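Local coordinates for protein UDP-galactopyranose mutase (Deinococcus radiodurans, PDB 3HDQ) that probably catalyses the flavin-dependent interconversion of UDP-galactopyranose and UDP-galactofuranose, holding FAD and the sugar nucleotide in neighbouring pockets, at residues A[127-130]-A[131-135]; A[347-350]-A[351-354]; A[381-384]-A[385-389]. All coordinates share one frame; numbering follows the deposited sequence.

From the N terminus the chain meets three local contacts in series; each joins successive turns of its own helix, so none closes a long loop and none nests in or crosses another. Contact 1 ends the helix 126-133, which follows strand 118-122 of the mixed sheet and packs on helices 139-149 and 159-184 at the substrate side. Contact 2 lies in helix 340-355, ahead of strand 359-361 at one edge of the parallel sheet. Contact 3 finishes helix 373-388, tied to that strand and to helix 39-50. Contacts 2 and 3 have centres about 20 Å apart, whereas contact 1 is on the opposite side of the chain's centre.

Contact 1. Residues A[127-130]-A[131-135]; sequences DTVN and RLYGL
Asn130 meets Leu135 across the last turn of the helix, along most of its short side chain. Its CB lies 3.4 Å from Leu135 O, and CG is about as near to the same oxygen. At the tip, OD1 stands 3.5 Å from Leu135 CB and accepts a hydrogen bond from the backbone of Leu137, so the amide is anchored to the chain as it leaves the helix. With an alanine here, the Leu137 amide would probably lose this acceptor, and the segment beyond Leu135 would be less firmly held to the helix end.

The backbone of Asn130 works at the same spot. Its O takes Leu135 N at 3.0 Å, in the carbonyl plane on a lone pair, and Gly134 N by a weak, bent bond. Gly134 turns the chain with a phi of 72°, a conformation that suits glycine. This turn carries Leu135 back to Val129, whose CG1, anti to its backbone N (chi1 176°), touches Leu135 CD1 at 4.0 Å and Tyr133 CD2 at the same distance; one methyl thus serves both neighbours.

An apolar valine suits this buried place, packed on Phe145 and Phe146 of helix 139-149, while Thr128 touches Phe175, a UDP-binding residue. The positive phi of Gly134 and the 6→1 bond from Leu135 N to Asn130 O resemble a Schellman motif, though the accompanying 5→2 bond is not formed.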
ATOM      1  N   ASP A 127      21.798 -16.363  32.770  1.00 25.15           N
ATOM      2  CA  ASP A 127      22.921 -16.346  31.830  1.00 24.81           C
ATOM      3  C   ASP A 127      23.525 -14.954  31.745  1.00 26.24           C
ATOM      4  O   ASP A 127      24.744 -14.807  31.614  1.00 27.99           O
ATOM      5  CB  ASP A 127      22.487 -16.811  30.424  1.00 24.27           C
ATOM      6  CG  ASP A 127      21.971 -18.245  30.410  1.00 28.29           C
ATOM      7  OD1 ASP A 127      22.621 -19.122  31.009  1.00 27.32           O
ATOM      8  OD2 ASP A 127      20.920 -18.502  29.788  1.00 33.27           O
ATOM      9  N   THR A 128      22.675 -13.930  31.807  1.00 24.80           N
ATOM     10  CA  THR A 128      23.163 -12.549  31.784  1.00 27.14           C
ATOM     11  C   THR A 128      24.147 -12.286  32.928  1.00 29.03           C
ATOM     12  O   THR A 128      25.224 -11.719  32.726  1.00 30.36           O
ATOM     13  CB  THR A 128      22.020 -11.520  31.902  1.00 23.61           C
ATOM     14  OG1 THR A 128      21.045 -11.755  30.875  1.00 29.56           O
ATOM     15  CG2 THR A 128      22.572 -10.120  31.758  1.00 19.00           C
ATOM     16  N   VAL A 129      23.759 -12.681  34.132  1.00 22.48           N
ATOM     17  CA  VAL A 129      24.607 -12.495  35.305  1.00 30.87           C
ATOM     18  C   VAL A 129      25.890 -13.346  35.220  1.00 30.05           C
ATOM     19  O   VAL A 129      26.996 -12.829  35.378  1.00 28.99           O
ATOM     20  CB  VAL A 129      23.831 -12.810  36.597  1.00 30.52           C
ATOM     21  CG1 VAL A 129      24.745 -12.714  37.817  1.00 31.24           C
ATOM     22  CG2 VAL A 129      22.632 -11.868  36.727  1.00 24.78           C
ATOM     23  N   ASN A 130      25.742 -14.642  34.964  1.00 24.29           N
ATOM     24  CA  ASN A 130      26.906 -15.494  34.822  1.00 26.17           C
ATOM     25  C   ASN A 130      27.886 -14.950  33.782  1.00 28.98           C
ATOM     26  O   ASN A 130      29.075 -14.852  34.039  1.00 28.37           O
ATOM     27  CB  ASN A 130      26.488 -16.936  34.512  1.00 26.14           C
ATOM     28  CG  ASN A 130      25.958 -17.668  35.749  1.00 30.78           C
ATOM     29  OD1 ASN A 130      26.237 -17.270  36.883  1.00 27.19           O
ATOM     30  ND2 ASN A 130      25.195 -18.737  35.533  1.00 26.35           N
ATOM     31  N   ARG A 131      27.385 -14.560  32.618  1.00 27.60           N
ATOM     32  CA  ARG A 131      28.270 -14.138  31.552  1.00 26.63           C
ATOM     33  C   ARG A 131      28.941 -12.807  31.853  1.00 29.29           C
ATOM     34  O   ARG A 131      30.104 -12.593  31.483  1.00 31.92           O
ATOM     35  CB  ARG A 131      27.544 -14.116  30.196  1.00 31.30           C
ATOM     36  CG  ARG A 131      27.164 -15.511  29.673  1.00 33.39           C
ATOM     37  CD  ARG A 131      26.448 -15.445  28.326  1.00 35.79           C
ATOM     38  NE  ARG A 131      27.286 -14.781  27.330  1.00 46.17           N
ATOM     39  CZ  ARG A 131      26.841 -14.209  26.213  1.00 47.66           C
ATOM     40  NH1 ARG A 131      25.540 -14.208  25.913  1.00 39.24           N
ATOM     41  NH2 ARG A 131      27.708 -13.630  25.392  1.00 44.50           N
ATOM     42  N   LEU A 132      28.220 -11.918  32.530  1.00 28.48           N
ATOM     43  CA  LEU A 132      28.730 -10.580  32.799  1.00 24.27           C
ATOM     44  C   LEU A 132      29.877 -10.606  33.807  1.00 30.76           C
ATOM     45  O   LEU A 132      30.893  -9.940  33.609  1.00 27.86           O
ATOM     46  CB  LEU A 132      27.614  -9.646  33.297  1.00 26.95           C
ATOM     47  CG  LEU A 132      28.046  -8.186  33.527  1.00 26.37           C
ATOM     48  CD1 LEU A 132      28.395  -7.517  32.208  1.00 25.30           C
ATOM     49  CD2 LEU A 132      26.976  -7.384  34.250  1.00 32.82           C
ATOM     50  N   TYR A 133      29.712 -11.374  34.883  1.00 28.83           N
ATOM     51  CA  TYR A 133      30.669 -11.357  35.997  1.00 31.49           C
ATOM     52  C   TYR A 133      31.594 -12.577  36.023  1.00 34.34           C
ATOM     53  O   TYR A 133      32.473 -12.682  36.883  1.00 33.96           O
ATOM     54  CB  TYR A 133      29.931 -11.279  37.332  1.00 29.65           C
ATOM     55  CG  TYR A 133      29.119 -10.024  37.551  1.00 27.13           C
ATOM     56  CD1 TYR A 133      29.708  -8.761  37.461  1.00 32.44           C
ATOM     57  CD2 TYR A 133      27.768 -10.095  37.883  1.00 25.79           C
ATOM     58  CE1 TYR A 133      28.965  -7.599  37.667  1.00 28.96           C
ATOM     59  CE2 TYR A 133      27.018  -8.933  38.092  1.00 27.46           C
ATOM     60  CZ  TYR A 133      27.626  -7.697  37.985  1.00 24.08           C
ATOM     61  OH  TYR A 133      26.906  -6.556  38.201  1.00 29.43           O
ATOM     62  N   GLY A 134      31.386 -13.501  35.089  1.00 35.71           N
ATOM     63  CA  GLY A 134      32.137 -14.744  35.064  1.00 29.71           C
ATOM     64  C   GLY A 134      31.754 -15.704  36.183  1.00 33.93           C
ATOM     65  O   GLY A 134      32.603 -16.436  36.689  1.00 32.17           O
ATOM     66  N   LEU A 135      30.482 -15.707  36.575  1.00 30.93           N
ATOM     67  CA  LEU A 135      30.020 -16.583  37.657  1.00 32.25           C
ATOM     68  C   LEU A 135      29.468 -17.903  37.133  1.00 33.42           C
ATOM     69  O   LEU A 135      29.362 -18.109  35.928  1.00 28.73           O
ATOM     70  CB  LEU A 135      28.950 -15.892  38.512  1.00 28.11           C
ATOM     71  CG  LEU A 135      29.315 -14.591  39.228  1.00 35.63           C
ATOM     72  CD1 LEU A 135      28.068 -13.898  39.775  1.00 33.37           C
ATOM     73  CD2 LEU A 135      30.318 -14.836  40.342  1.00 35.14           C
TER

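Contact 2. Residues A[347-350]-A[351-354]; sequences KKYE and ALAD
Glu350 and Asp354, one turn apart, lie side by side and point the same way, with their carboxylate planes turned 50° from each other. The anti chi1 of Glu350 (178°) sets CG beside the carbonyl carbon, on the Asp354 side, 3.9 Å from Asp354 OD1, and the extended chain carries the carboxylate onward, past a direct meeting. The charged ends stay further apart, with Glu350 OE1 4.7 Å from Asp354 OD1; these like charges near the C-terminal end of a helix would be expected to disfavour each other somewhat, which solvent around the exposed Asp354 and the partly exposed Glu350 probably softens. Below them the backbone is firm: Asp354 N gives a nearly straight bond of 2.8 Å to Glu350 O.

Another side of the helix is apolar. Tyr349 and Leu352 approach loosely, Tyr349 CD2 lying 4.5 Å from Leu352 CD1, and both turn to the loop around Tyr269. The Tyr349 ring meets that of Tyr269 edge-to-face, and its hydroxyl is hydrogen-bonded to Gly270 O and Tyr269 N, so a tyrosine can be buried here without losing polar partners. Lys348 adds a cation-pi contact with Tyr269.

A methyl suits buried Ala353, its CB lying close over Tyr349 O and 3.5 Å from Glu350 O. Acids outward and Tyr349, Leu352 and Ala353 inward make an amphipathic helix, here the one leading to edge strand 359-361 of the parallel sheet.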
ATOM      1  N   LYS A 347      -4.655  14.416  33.725  1.00 39.49           N
ATOM      2  CA  LYS A 347      -5.873  14.405  34.527  1.00 37.85           C
ATOM      3  C   LYS A 347      -6.810  15.565  34.142  1.00 37.08           C
ATOM      4  O   LYS A 347      -8.031  15.412  34.097  1.00 36.79           O
ATOM      5  CB  LYS A 347      -5.501  14.507  36.002  1.00 43.38           C
ATOM      6  CG  LYS A 347      -6.135  13.442  36.885  1.00 53.55           C
ATOM      7  CD  LYS A 347      -5.563  12.062  36.562  1.00 65.60           C
ATOM      8  CE  LYS A 347      -5.377  11.212  37.821  1.00 71.17           C
ATOM      9  NZ  LYS A 347      -6.658  10.931  38.535  1.00 71.74           N
ATOM     10  N   LYS A 348      -6.222  16.718  33.850  1.00 36.00           N
ATOM     11  CA  LYS A 348      -6.995  17.899  33.489  1.00 40.49           C
ATOM     12  C   LYS A 348      -7.612  17.745  32.098  1.00 42.29           C
ATOM     13  O   LYS A 348      -8.761  18.134  31.873  1.00 39.92           O
ATOM     14  CB  LYS A 348      -6.106  19.146  33.525  1.00 34.75           C
ATOM     15  CG  LYS A 348      -5.237  19.246  34.766  1.00 39.55           C
ATOM     16  CD  LYS A 348      -5.860  20.132  35.819  1.00 46.37           C
ATOM     17  CE  LYS A 348      -5.768  21.576  35.371  1.00 47.14           C
ATOM     18  NZ  LYS A 348      -4.446  21.797  34.716  1.00 49.49           N
ATOM     19  N   TYR A 349      -6.840  17.193  31.164  1.00 30.96           N
ATOM     20  CA  TYR A 349      -7.334  16.991  29.804  1.00 34.28           C
ATOM     21  C   TYR A 349      -8.393  15.911  29.796  1.00 30.86           C
ATOM     22  O   TYR A 349      -9.347  15.965  29.020  1.00 33.59           O
ATOM     23  CB  TYR A 349      -6.195  16.634  28.846  1.00 31.76           C
ATOM     24  CG  TYR A 349      -5.408  17.840  28.378  1.00 30.46           C
ATOM     25  CD1 TYR A 349      -4.071  18.009  28.727  1.00 31.84           C
ATOM     26  CD2 TYR A 349      -6.008  18.816  27.592  1.00 27.20           C
ATOM     27  CE1 TYR A 349      -3.351  19.116  28.293  1.00 33.38           C
ATOM     28  CE2 TYR A 349      -5.297  19.921  27.151  1.00 29.94           C
ATOM     29  CZ  TYR A 349      -3.977  20.072  27.505  1.00 30.97           C
ATOM     30  OH  TYR A 349      -3.286  21.179  27.069  1.00 33.04           O
ATOM     31  N   GLU A 350      -8.214  14.941  30.683  1.00 28.30           N
ATOM     32  CA  GLU A 350      -9.128  13.821  30.831  1.00 32.98           C
ATOM     33  C   GLU A 350     -10.507  14.271  31.306  1.00 38.75           C
ATOM     34  O   GLU A 350     -11.524  13.706  30.897  1.00 38.34           O
ATOM     35  CB  GLU A 350      -8.532  12.804  31.804  1.00 30.00           C
ATOM     36  CG  GLU A 350      -9.414  11.592  32.075  1.00 35.75           C
ATOM     37  CD  GLU A 350      -8.738  10.573  32.996  1.00 42.60           C
ATOM     38  OE1 GLU A 350      -9.007   9.363  32.847  1.00 41.91           O
ATOM     39  OE2 GLU A 350      -7.926  10.979  33.858  1.00 41.78           O
ATOM     40  N   ALA A 351     -10.541  15.276  32.181  1.00 34.34           N
ATOM     41  CA  ALA A 351     -11.807  15.837  32.645  1.00 36.61           C
ATOM     42  C   ALA A 351     -12.525  16.499  31.482  1.00 31.87           C
ATOM     43  O   ALA A 351     -13.740  16.388  31.352  1.00 35.85           O
ATOM     44  CB  ALA A 351     -11.581  16.842  33.768  1.00 34.82           C
ATOM     45  N   LEU A 352     -11.766  17.188  30.637  1.00 33.87           N
ATOM     46  CA  LEU A 352     -12.322  17.761  29.414  1.00 32.48           C
ATOM     47  C   LEU A 352     -12.854  16.655  28.502  1.00 36.26           C
ATOM     48  O   LEU A 352     -13.983  16.727  28.027  1.00 40.90           O
ATOM     49  CB  LEU A 352     -11.276  18.602  28.676  1.00 27.83           C
ATOM     50  CG  LEU A 352     -10.960  19.955  29.300  1.00 40.18           C
ATOM     51  CD1 LEU A 352      -9.973  20.720  28.432  1.00 33.15           C
ATOM     52  CD2 LEU A 352     -12.248  20.760  29.510  1.00 37.70           C
ATOM     53  N   ALA A 353     -12.041  15.623  28.282  1.00 34.76           N
ATOM     54  CA  ALA A 353     -12.448  14.493  27.451  1.00 33.93           C
ATOM     55  C   ALA A 353     -13.755  13.883  27.936  1.00 37.69           C
ATOM     56  O   ALA A 353     -14.693  13.736  27.160  1.00 39.79           O
ATOM     57  CB  ALA A 353     -11.343  13.425  27.398  1.00 27.47           C
ATOM     58  N   ASP A 354     -13.799  13.518  29.217  1.00 38.51           N
ATOM     59  CA  ASP A 354     -14.961  12.841  29.798  1.00 44.45           C
ATOM     60  C   ASP A 354     -16.218  13.682  29.641  1.00 47.01           C
ATOM     61  O   ASP A 354     -17.338  13.158  29.648  1.00 45.34           O
ATOM     62  CB  ASP A 354     -14.746  12.562  31.294  1.00 47.38           C
ATOM     63  CG  ASP A 354     -13.699  11.478  31.558  1.00 52.84           C
ATOM     64  OD1 ASP A 354     -13.236  11.389  32.714  1.00 49.35           O
ATOM     65  OD2 ASP A 354     -13.340  10.718  30.625  1.00 48.37           O
TER

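Contact 3. Residues A[381-384]-A[385-389]; sequences LATF and RRLQG
Gln388 lays its CG over one face of the Phe384 ring, a CH-pi contact of 3.7 Å from CG to the ring centroid. The amide follows the ring almost flat, its plane 16° from the ring plane, and brings Gln388 OE1 to 3.5 Å from Phe384 CZ. Both torsions serve this meeting: Phe384 has CG anti to its own N (chi1 173°), beside its carbonyl carbon and so on the Gln388 side, while Gln388 has CG beside its N and then bends at chi2. A glutamine suits an exposed place like this because its CG methylene and flat amide can both lie along a ring.

On another side Arg385 folds back along the helix. One face of its guanidinium lies over Leu381 O, and NH1 comes to 3.5 Å from Ala382 CA, an approach that the small alanine permits. Thr383 and Leu387 run side by side, pointing the same way, and Thr383 CG2 touches Leu387 CD2 at 3.5 Å.

Helical bonds fix the spacing of these pairs. Leu387 N reaches Thr383 O at 2.9 Å and Gln388 N reaches Phe384 O at 3.0 Å, while Thr383 OG1 is held by Gln379 O one turn earlier.

Further out, Phe384 packs on Leu44, Arg47 and Leu48 of helix 39-50, and Thr383 and Leu387 rest on Thr360 of strand 359-361. With arginines outward and these residues inward, this C-terminal amphipathic helix joins the edge strand of the parallel sheet to helix 39-50, which follows the first strand 30-35, consistent with a Rossmann-type FAD-binding domain.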
ATOM      1  N   LEU A 381     -11.989  -2.898  21.753  1.00 29.18           N
ATOM      2  CA  LEU A 381     -13.084  -3.857  21.838  1.00 27.06           C
ATOM      3  C   LEU A 381     -13.981  -3.511  23.010  1.00 28.84           C
ATOM      4  O   LEU A 381     -15.200  -3.613  22.911  1.00 31.77           O
ATOM      5  CB  LEU A 381     -12.569  -5.289  21.997  1.00 20.70           C
ATOM      6  CG  LEU A 381     -11.795  -5.845  20.799  1.00 29.38           C
ATOM      7  CD1 LEU A 381     -11.257  -7.237  21.115  1.00 28.64           C
ATOM      8  CD2 LEU A 381     -12.675  -5.869  19.556  1.00 25.37           C
ATOM      9  N   ALA A 382     -13.376  -3.109  24.123  1.00 27.12           N
ATOM     10  CA  ALA A 382     -14.152  -2.780  25.318  1.00 32.86           C
ATOM     11  C   ALA A 382     -14.921  -1.473  25.132  1.00 33.46           C
ATOM     12  O   ALA A 382     -16.025  -1.324  25.640  1.00 34.94           O
ATOM     13  CB  ALA A 382     -13.248  -2.709  26.556  1.00 23.69           C
ATOM     14  N   THR A 383     -14.334  -0.533  24.394  1.00 30.83           N
ATOM     15  CA  THR A 383     -15.019   0.709  24.074  1.00 32.41           C
ATOM     16  C   THR A 383     -16.225   0.414  23.186  1.00 35.17           C
ATOM     17  O   THR A 383     -17.280   1.025  23.345  1.00 37.50           O
ATOM     18  CB  THR A 383     -14.082   1.727  23.388  1.00 31.08           C
ATOM     19  OG1 THR A 383     -13.065   2.130  24.305  1.00 31.34           O
ATOM     20  CG2 THR A 383     -14.840   2.959  22.942  1.00 26.93           C
ATOM     21  N   PHE A 384     -16.076  -0.533  22.260  1.00 33.39           N
ATOM     22  CA  PHE A 384     -17.174  -0.896  21.369  1.00 27.49           C
ATOM     23  C   PHE A 384     -18.370  -1.426  22.157  1.00 35.62           C
ATOM     24  O   PHE A 384     -19.500  -0.999  21.931  1.00 36.78           O
ATOM     25  CB  PHE A 384     -16.733  -1.913  20.312  1.00 29.24           C
ATOM     26  CG  PHE A 384     -17.868  -2.449  19.477  1.00 29.08           C
ATOM     27  CD1 PHE A 384     -18.592  -1.604  18.645  1.00 21.76           C
ATOM     28  CD2 PHE A 384     -18.210  -3.800  19.527  1.00 24.84           C
ATOM     29  CE1 PHE A 384     -19.636  -2.091  17.878  1.00 26.43           C
ATOM     30  CE2 PHE A 384     -19.248  -4.301  18.762  1.00 26.59           C
ATOM     31  CZ  PHE A 384     -19.967  -3.449  17.933  1.00 28.20           C
ATOM     32  N   ARG A 385     -18.118  -2.353  23.080  1.00 32.45           N
ATOM     33  CA  ARG A 385     -19.180  -2.871  23.945  1.00 38.98           C
ATOM     34  C   ARG A 385     -19.869  -1.770  24.765  1.00 40.79           C
ATOM     35  O   ARG A 385     -21.075  -1.827  24.999  1.00 40.51           O
ATOM     36  CB  ARG A 385     -18.641  -3.962  24.874  1.00 36.87           C
ATOM     37  CG  ARG A 385     -18.551  -5.332  24.227  1.00 42.70           C
ATOM     38  CD  ARG A 385     -17.982  -6.366  25.200  1.00 52.24           C
ATOM     39  NE  ARG A 385     -16.571  -6.660  24.948  1.00 55.68           N
ATOM     40  CZ  ARG A 385     -15.557  -6.227  25.696  1.00 54.02           C
ATOM     41  NH1 ARG A 385     -15.784  -5.474  26.769  1.00 46.21           N
ATOM     42  NH2 ARG A 385     -14.310  -6.560  25.377  1.00 42.40           N
ATOM     43  N   ARG A 386     -19.112  -0.772  25.207  1.00 33.40           N
ATOM     44  CA  ARG A 386     -19.734   0.358  25.892  1.00 39.18           C
ATOM     45  C   ARG A 386     -20.585   1.217  24.942  1.00 44.45           C
ATOM     46  O   ARG A 386     -21.708   1.563  25.275  1.00 44.52           O
ATOM     47  CB  ARG A 386     -18.707   1.210  26.636  1.00 35.34           C
ATOM     48  CG  ARG A 386     -18.148   0.529  27.878  1.00 50.71           C
ATOM     49  CD  ARG A 386     -17.596   1.548  28.856  1.00 52.14           C
ATOM     50  NE  ARG A 386     -16.818   2.564  28.155  1.00 59.71           N
ATOM     51  CZ  ARG A 386     -15.529   2.443  27.842  1.00 62.44           C
ATOM     52  NH1 ARG A 386     -14.851   1.343  28.176  1.00 49.95           N
ATOM     53  NH2 ARG A 386     -14.919   3.432  27.196  1.00 60.94           N
ATOM     54  N   LEU A 387     -20.068   1.547  23.760  1.00 40.36           N
ATOM     55  CA  LEU A 387     -20.873   2.295  22.794  1.00 41.75           C
ATOM     56  C   LEU A 387     -22.179   1.570  22.515  1.00 44.97           C
ATOM     57  O   LEU A 387     -23.217   2.197  22.337  1.00 53.34           O
ATOM     58  CB  LEU A 387     -20.137   2.508  21.467  1.00 42.48           C
ATOM     59  CG  LEU A 387     -19.339   3.782  21.169  1.00 41.12           C
ATOM     60  CD1 LEU A 387     -19.683   4.902  22.129  1.00 33.49           C
ATOM     61  CD2 LEU A 387     -17.847   3.500  21.200  1.00 40.84           C
ATOM     62  N   GLN A 388     -22.140   0.259  22.455  1.00 43.71           N
ATOM     63  CA  GLN A 388     -23.298  -0.508  22.086  1.00 41.14           C
ATOM     64  C   GLN A 388     -24.293  -0.687  23.198  1.00 49.12           C
ATOM     65  O   GLN A 388     -25.379  -1.128  22.963  1.00 50.53           O
ATOM     66  CB  GLN A 388     -22.874  -1.867  21.588  1.00 35.54           C
ATOM     67  CG  GLN A 388     -22.083  -1.817  20.354  1.00 35.98           C
ATOM     68  CD  GLN A 388     -22.904  -1.811  19.120  1.00 40.30           C
ATOM     69  OE1 GLN A 388     -23.359  -2.829  18.653  1.00 42.32           O
ATOM     70  NE2 GLN A 388     -23.087  -0.663  18.576  1.00 43.37           N
ATOM     71  N   GLY A 389     -23.887  -0.361  24.407  1.00 50.50           N
ATOM     72  CA  GLY A 389     -24.703  -0.521  25.572  1.00 54.69           C
ATOM     73  C   GLY A 389     -25.464   0.730  25.880  1.00 65.37           C
ATOM     74  O   GLY A 389     -25.125   1.418  26.801  1.00 78.36           O
TER